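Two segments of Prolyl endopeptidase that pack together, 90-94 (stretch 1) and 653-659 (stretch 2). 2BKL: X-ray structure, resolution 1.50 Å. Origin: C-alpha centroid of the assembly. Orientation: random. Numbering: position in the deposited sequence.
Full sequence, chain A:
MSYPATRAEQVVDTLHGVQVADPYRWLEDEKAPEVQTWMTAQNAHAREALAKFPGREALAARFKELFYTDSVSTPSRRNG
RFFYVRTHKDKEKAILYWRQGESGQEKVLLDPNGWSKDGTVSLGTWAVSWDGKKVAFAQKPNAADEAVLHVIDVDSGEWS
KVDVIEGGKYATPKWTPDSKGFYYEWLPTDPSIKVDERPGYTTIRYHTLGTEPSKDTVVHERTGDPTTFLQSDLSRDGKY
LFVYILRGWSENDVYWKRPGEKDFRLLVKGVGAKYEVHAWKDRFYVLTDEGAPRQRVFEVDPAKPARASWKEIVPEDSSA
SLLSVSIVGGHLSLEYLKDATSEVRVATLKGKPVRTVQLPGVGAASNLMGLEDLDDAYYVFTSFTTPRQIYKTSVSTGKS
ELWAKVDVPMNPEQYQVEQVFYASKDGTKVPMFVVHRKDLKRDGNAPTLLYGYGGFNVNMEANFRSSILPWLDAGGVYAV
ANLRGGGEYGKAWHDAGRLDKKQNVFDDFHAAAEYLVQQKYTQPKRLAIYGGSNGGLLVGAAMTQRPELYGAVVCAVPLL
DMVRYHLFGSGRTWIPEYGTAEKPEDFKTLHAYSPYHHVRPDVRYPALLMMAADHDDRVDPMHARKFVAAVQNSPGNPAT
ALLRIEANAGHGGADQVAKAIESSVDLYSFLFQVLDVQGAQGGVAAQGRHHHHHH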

ATOM      1  N   ASP A  90     -25.528   4.068  -2.047  1.00 12.48           N
ATOM      2  CA  ASP A  90     -26.257   3.977  -0.784  1.00 14.31           C
ATOM      3  C   ASP A  90     -25.745   2.888   0.145  1.00 13.09           C
ATOM      4  O   ASP A  90     -26.464   2.400   1.018  1.00 13.27           O
ATOM      5  CB  ASP A  90     -27.763   3.819  -1.038  1.00 16.81           C
ATOM      6  CG  ASP A  90     -28.124   2.542  -1.785  1.00 18.05           C
ATOM      7  OD1 ASP A  90     -27.250   1.807  -2.309  1.00 15.71           O
ATOM      8  OD2 ASP A  90     -29.315   2.199  -1.922  1.00 20.04           O
ATOM      9  N   LYS A  91     -24.471   2.537  -0.023  1.00 11.25           N
ATOM     10  CA  LYS A  91     -23.831   1.525   0.807  1.00 11.75           C
ATOM     11  C   LYS A  91     -22.472   2.014   1.336  1.00 10.06           C
ATOM     12  O   LYS A  91     -21.720   2.723   0.655  1.00 11.03           O
ATOM     13  CB  LYS A  91     -23.623   0.224   0.014  1.00 12.81           C
ATOM     14  CG  LYS A  91     -24.883  -0.400  -0.580  1.00 14.20           C
ATOM     15  CD  LYS A  91     -25.797  -0.973   0.475  1.00 17.52           C
ATOM     16  CE  LYS A  91     -26.849  -1.894  -0.179  1.00 18.71           C
ATOM     17  NZ  LYS A  91     -27.936  -2.261   0.742  1.00 21.91           N
ATOM     18  N   GLU A  92     -22.139   1.559   2.532  1.00  9.98           N
ATOM     19  CA  GLU A  92     -20.902   1.970   3.212  1.00  9.14           C
ATOM     20  C   GLU A  92     -19.665   1.166   2.817  1.00  9.02           C
ATOM     21  O   GLU A  92     -18.551   1.677   2.974  1.00  9.34           O
ATOM     22  CB  GLU A  92     -21.095   1.929   4.725  1.00 10.37           C
ATOM     23  CG  GLU A  92     -22.077   2.993   5.222  1.00 10.60           C
ATOM     24  CD  GLU A  92     -21.590   4.380   4.953  1.00 11.78           C
ATOM     25  OE1 GLU A  92     -20.451   4.623   5.298  1.00 15.34           O
ATOM     26  OE2 GLU A  92     -22.338   5.205   4.410  1.00 17.19           O
ATOM     27  N   LYS A  93     -19.865  -0.058   2.324  1.00  8.21           N
ATOM     28  CA  LYS A  93     -18.815  -0.972   1.900  1.00  8.43           C
ATOM     29  C   LYS A  93     -19.183  -1.573   0.551  1.00  7.52           C
ATOM     30  O   LYS A  93     -20.371  -1.735   0.251  1.00  7.98           O
ATOM     31  CB  LYS A  93     -18.671  -2.109   2.921  1.00  9.73           C
ATOM     32  CG  LYS A  93     -18.208  -1.678   4.297  1.00 10.82           C
ATOM     33  CD  LYS A  93     -18.094  -2.906   5.210  1.00 12.37           C
ATOM     34  CE  LYS A  93     -17.862  -2.596   6.641  1.00 14.58           C
ATOM     35  NZ  LYS A  93     -16.548  -1.951   6.848  1.00 15.69           N
ATOM     36  N   ALA A  94     -18.165  -1.944  -0.218  1.00  6.73           N
ATOM     37  CA  ALA A  94     -18.350  -2.666  -1.463  1.00  7.34           C
ATOM     38  C   ALA A  94     -18.863  -4.074  -1.239  1.00  7.89           C
ATOM     39  O   ALA A  94     -18.657  -4.651  -0.185  1.00  7.93           O
ATOM     40  CB  ALA A  94     -17.055  -2.721  -2.215  1.00  8.49           C
ATOM     41  N   GLY A 653      -7.655   2.498   7.576  1.00 10.44           N
ATOM     42  CA  GLY A 653      -8.912   3.151   7.907  1.00 10.99           C
ATOM     43  C   GLY A 653     -10.039   2.189   8.273  1.00  9.40           C
ATOM     44  O   GLY A 653      -9.828   0.980   8.422  1.00  9.97           O
ATOM     45  N   ALA A 654     -11.254   2.721   8.370  1.00  9.91           N
ATOM     46  CA  ALA A 654     -12.405   2.019   8.927  1.00 10.52           C
ATOM     47  C   ALA A 654     -13.226   1.307   7.861  1.00  9.18           C
ATOM     48  O   ALA A 654     -14.145   0.571   8.197  1.00 11.84           O
ATOM     49  CB  ALA A 654     -13.306   2.989   9.705  1.00 12.91           C
ATOM     50  N   ASP A 655     -12.920   1.531   6.582  1.00  9.55           N
ATOM     51  CA  ASP A 655     -13.695   0.912   5.491  1.00  9.88           C
ATOM     52  C   ASP A 655     -15.181   1.235   5.580  1.00 11.12           C
ATOM     53  O   ASP A 655     -16.034   0.351   5.481  1.00 10.54           O
ATOM     54  CB  ASP A 655     -13.502  -0.609   5.485  1.00 10.72           C
ATOM     55  CG  ASP A 655     -14.143  -1.289   4.291  1.00 14.49           C
ATOM     56  OD1 ASP A 655     -14.270  -0.699   3.190  1.00 12.39           O
ATOM     57  OD2 ASP A 655     -14.507  -2.470   4.398  1.00 17.19           O
ATOM     58  N   GLN A 656     -15.472   2.517   5.752  1.00  9.87           N
ATOM     59  CA  GLN A 656     -16.828   3.044   5.865  1.00 10.80           C
ATOM     60  C   GLN A 656     -16.804   4.376   5.150  1.00  8.99           C
ATOM     61  O   GLN A 656     -16.107   5.299   5.608  1.00  9.30           O
ATOM     62  CB  GLN A 656     -17.216   3.287   7.332  1.00 13.93           C
ATOM     63  CG  GLN A 656     -17.577   2.054   8.135  1.00 17.28           C
ATOM     64  CD  GLN A 656     -18.932   1.493   7.738  1.00 17.77           C
ATOM     65  OE1 GLN A 656     -18.992   0.571   6.953  1.00 23.41           O
ATOM     66  NE2 GLN A 656     -20.019   2.050   8.281  1.00 22.64           N
ATOM     67  N   VAL A 657     -17.586   4.531   4.085  1.00  9.01           N
ATOM     68  CA  VAL A 657     -17.566   5.763   3.317  1.00  8.19           C
ATOM     69  C   VAL A 657     -17.885   6.967   4.184  1.00  8.49           C
ATOM     70  O   VAL A 657     -17.234   8.023   4.068  1.00  8.09           O
ATOM     71  CB  VAL A 657     -18.525   5.723   2.114  1.00  8.80           C
ATOM     72  CG1 VAL A 657     -18.510   7.070   1.373  1.00  8.93           C
ATOM     73  CG2 VAL A 657     -18.108   4.640   1.152  1.00 10.74           C
ATOM     74  N   ALA A 658     -18.894   6.852   5.035  1.00  7.25           N
ATOM     75  CA  ALA A 658     -19.223   7.983   5.916  1.00  9.32           C
ATOM     76  C   ALA A 658     -18.051   8.460   6.759  1.00  8.11           C
ATOM     77  O   ALA A 658     -17.914   9.675   7.012  1.00  9.81           O
ATOM     78  CB  ALA A 658     -20.412   7.629   6.830  1.00  8.74           C
ATOM     79  N   LYS A 659     -17.233   7.531   7.241  1.00  7.41           N
ATOM     80  CA  LYS A 659     -16.056   7.895   8.033  1.00  9.75           C
ATOM     81  C   LYS A 659     -14.951   8.503   7.181  1.00  9.23           C
ATOM     82  O   LYS A 659     -14.235   9.415   7.619  1.00  9.03           O
ATOM     83  CB  LYS A 659     -15.552   6.691   8.824  1.00 13.04           C
ATOM     84  CG  LYS A 659     -16.541   6.208   9.918  1.00 17.51           C
ATOM     85  CD  LYS A 659     -17.076   7.299  10.854  1.00 21.58           C
ATOM     86  CE  LYS A 659     -17.952   6.706  11.946  1.00 23.41           C
ATOM     87  NZ  LYS A 659     -19.157   5.992  11.408  1.00 26.72           N
TER
HETATM   88  O   HOH W   1     -15.911   1.466   2.432  1.00 15.31           O
HETATM   89  O   HOH W   2     -15.403  -1.850   0.977  1.00 13.08           O

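A helix begins in stretch 2 against a residue more than 560 positions away in sequence: E92 supplies both a backbone and a side-chain acceptor to consecutive amides at the start of the helix. V657 N donates to E92 O (3.2 Å, N-H...O angle 151°), and A658 N donates to E92 OE1 (2.7 Å, 173°), the latter short and nearly straight. Amides in the first turn of a helix have no preceding turn to supply carbonyl partners, so acceptors from elsewhere in the fold can satisfy them, and a carboxylate suits the partial positive charge that gathers at a helix N-terminus. E92 OE1 also lies 3.1 Å from V657 N, but the angle is too poor for a hydrogen bond; that amide is directed to E92 O instead. E92 reaches this position through a folded side chain, with chi1 and chi2 both m: its CA-to-CB bond points sideways, yet its end comes nearer to stretch 2. E92 OE2 is hydrogen-bonded elsewhere in the structure.

Stretch 1 has no regular secondary structure, and the CA atoms nearest each other across the stretches are those of E92 and Q656, 5.0 Å apart. Q656 occupies the N-cap position, and the helix runs from V657 onward; within this turn K659 N makes a weak 3.0 Å bond to Q656 O.

K93 forms the second polar anchor. Its side chain, extended through chi2 and chi3 (both t) and turned at chi4 (m), brings NZ to D655 on the loop before the helix. K93 NZ donates to D655 O at 2.7 Å and to D655 OD2 at 3.2 Å, the second contact being part of a salt bridge. One ammonium group thus holds both the backbone and the side chain of the same residue, pairing charge with charge while also satisfying a carbonyl. D655 has positive phi and psi (56/49).

The other carboxylate oxygen, D655 OD1, faces two waters. Water 1 donates to E92 O (2.7 Å) and to D655 OD1 (2.8 Å), so E92 O accepts from both V657 N and this water. Water 2 donates to D655 OD1 (2.7 Å) and accepts from A94 N (3.0 Å), extending the link along stretch 1 without direct contact by A94.

The remaining contacts are packing of methyl groups against polar atoms: V657 CG2 lies 4.1 Å from K91 O, and A658 CB rests 3.4 Å from E92 OE1, beside the bonded carboxylate. The joint buries 344 Å² in total, with E92 contributing the largest share.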